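Local structure of amidohydrolase (Xanthomonas campestris pv. campestris, 4DZH) at residues G154-V159 with D191-T196. The protein probably acts as a zinc-dependent deaminase of adenosine-type nucleosides such as 5'-methylthioadenosine, within the amidohydrolase superfamily. Sequence-based numbering, arbitrary orientation.
Sequences GFRALV and DPLIST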
loop_
_atom_site.group_PDB
_atom_site.type_symbol
_atom_site.label_atom_id
_atom_site.label_comp_id
_atom_site.label_asym_id
_atom_site.label_seq_id
_atom_site.Cartn_x
_atom_site.Cartn_y
_atom_site.Cartn_z
ATOM N N GLY A 154 17.369 21.418 -4.403
ATOM C CA GLY A 154 17.171 21.646 -2.990
ATOM C C GLY A 154 16.673 20.476 -2.167
ATOM O O GLY A 154 15.926 20.666 -1.221
ATOM N N PHE A 155 17.112 19.260 -2.506
ATOM C CA PHE A 155 16.563 18.059 -1.915
ATOM C C PHE A 155 17.652 17.417 -1.056
ATOM O O PHE A 155 18.794 17.372 -1.484
ATOM C CB PHE A 155 16.085 17.106 -3.037
ATOM C CG PHE A 155 15.285 15.931 -2.537
ATOM C CD1 PHE A 155 15.904 14.797 -1.999
ATOM C CD2 PHE A 155 13.906 15.964 -2.601
ATOM C CE1 PHE A 155 15.141 13.732 -1.514
ATOM C CE2 PHE A 155 13.118 14.901 -2.095
ATOM C CZ PHE A 155 13.741 13.773 -1.569
ATOM N N ARG A 156 17.305 16.991 0.170
ATOM C CA ARG A 156 18.328 16.519 1.102
ATOM C C ARG A 156 18.748 15.075 0.811
ATOM O O ARG A 156 17.921 14.211 0.525
ATOM C CB ARG A 156 17.804 16.630 2.534
ATOM C CG ARG A 156 18.921 16.589 3.602
ATOM C CD ARG A 156 18.321 16.819 4.980
ATOM N NE ARG A 156 17.607 18.088 5.033
ATOM C CZ ARG A 156 18.205 19.276 5.168
ATOM N NH1 ARG A 156 19.542 19.367 5.227
ATOM N NH2 ARG A 156 17.471 20.380 5.221
ATOM N N ALA A 157 20.045 14.809 0.916
ATOM C CA ALA A 157 20.496 13.450 0.627
ATOM C C ALA A 157 21.789 13.102 1.306
ATOM O O ALA A 157 22.727 13.900 1.365
ATOM C CB ALA A 157 20.688 13.288 -0.875
ATOM N N LEU A 158 21.846 11.852 1.735
ATOM C CA LEU A 158 23.146 11.205 2.047
ATOM C C LEU A 158 23.455 10.387 0.802
ATOM O O LEU A 158 22.666 9.477 0.441
ATOM C CB LEU A 158 22.997 10.293 3.277
ATOM C CG LEU A 158 24.293 9.529 3.645
ATOM C CD1 LEU A 158 25.456 10.468 3.971
ATOM C CD2 LEU A 158 24.065 8.577 4.822
ATOM N N VAL A 159 24.533 10.743 0.101
ATOM C CA VAL A 159 24.811 10.168 -1.220
ATOM C C VAL A 159 25.954 9.195 -1.102
ATOM O O VAL A 159 27.034 9.546 -0.608
ATOM C CB VAL A 159 25.160 11.268 -2.243
ATOM C CG1 VAL A 159 25.559 10.641 -3.583
ATOM C CG2 VAL A 159 23.969 12.194 -2.439
ATOM N N ASP A 191 28.498 20.727 3.242
ATOM C CA ASP A 191 27.331 21.260 2.553
ATOM C C ASP A 191 26.114 21.026 3.441
ATOM O O ASP A 191 26.011 19.973 4.078
ATOM C CB ASP A 191 27.118 20.534 1.226
ATOM C CG ASP A 191 26.051 21.191 0.376
ATOM O OD1 ASP A 191 24.835 20.842 0.509
ATOM O OD2 ASP A 191 26.414 22.084 -0.428
ATOM N N PRO A 192 25.210 22.023 3.529
ATOM C CA PRO A 192 24.056 21.860 4.437
ATOM C C PRO A 192 22.976 20.862 3.969
ATOM O O PRO A 192 22.198 20.368 4.788
ATOM C CB PRO A 192 23.453 23.267 4.483
ATOM C CG PRO A 192 23.827 23.888 3.188
ATOM C CD PRO A 192 25.206 23.342 2.865
ATOM N N LEU A 193 22.926 20.595 2.673
ATOM C CA LEU A 193 21.930 19.687 2.105
ATOM C C LEU A 193 22.469 18.270 1.800
ATOM O O LEU A 193 21.733 17.290 1.977
ATOM C CB LEU A 193 21.334 20.303 0.840
ATOM C CG LEU A 193 20.066 21.157 0.964
ATOM C CD1 LEU A 193 19.676 21.738 -0.399
ATOM C CD2 LEU A 193 18.900 20.395 1.589
ATOM N N ILE A 194 23.709 18.190 1.307
ATOM C CA ILE A 194 24.298 16.949 0.807
ATOM C C ILE A 194 25.437 16.512 1.701
ATOM O O ILE A 194 26.357 17.313 2.023
ATOM C CB ILE A 194 24.868 17.130 -0.600
ATOM C CG1 ILE A 194 23.817 17.733 -1.570
ATOM C CG2 ILE A 194 25.493 15.803 -1.107
ATOM C CD1 ILE A 194 22.587 16.876 -1.754
ATOM N N SER A 195 25.345 15.264 2.152
ATOM C CA SER A 195 26.468 14.600 2.806
ATOM C C SER A 195 26.802 13.314 2.042
ATOM O O SER A 195 26.017 12.849 1.178
ATOM C CB SER A 195 26.155 14.296 4.276
ATOM O OG SER A 195 25.990 15.504 5.007
ATOM N N THR A 196 27.954 12.732 2.370
ATOM C CA THR A 196 28.426 11.600 1.597
ATOM C C THR A 196 28.702 10.387 2.468
ATOM O O THR A 196 29.006 10.519 3.659
ATOM C CB THR A 196 29.690 11.943 0.795
ATOM O OG1 THR A 196 30.781 12.256 1.682
ATOM C CG2 THR A 196 29.419 13.135 -0.154
HETATM O O HOH W 1 19.646 22.475 5.125
HETATM O O HOH W 2 21.776 17.276 5.267
#
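Leu193 O is gripped from two directions: Ala157 N donates to it at 3.2 Å with an N-H...O angle of 167°, and water 2 adds a weak bond. This is the first rung of a parallel beta-alpha-beta unit of the TIM barrel, in which strand 156-163 crosses over through helix 174-188 to strand 194-200. The axes of 156-159 and 194-196 run 14° from parallel and come within 4.6 Å, and the ladder continues as Ser195 N to Ala157 O and Val159 N to Ser195 O, the latter 2.8 Å long.

At the entry to strand 194-200, Asp191 OD1 accepts from Leu193 N, an Asx turn, and from Ile194 N, which extends it to an Asx motif, the two donors coming from opposite faces of the carboxylate plane; Asp191 OD2 is salt-bridged to Lys151.

The Arg156 guanidinium reaches this turn because its chain, extended as far as CD, bends at chi3 (-57°). Leu193 CD2 lies over one face, 3.8 Å from Arg156 CZ, while Pro192 O sits at the edge and takes only a weak bond from NH1. Waters 1 and 2 lie in the same plane, and Asp380 pairs with NE. The other Leu193 methyl, CD1, rests 3.6 Å from Gly154 CA, where a Schellman motif ends helix 143-152.

On the helix-covered side, Ile194 CD1 packs against Ala157 CB and its CG2 against Val159 CG2, while Tyr150 of helix 143-152 and Trp188 of helix 174-188 cover Ile194. Thr196, on that same side, touches zinc ligand His185. On the other face, Leu158 CD1 lies 3.9 Å from Ser195 CB and 3.6 Å from Thr196 O.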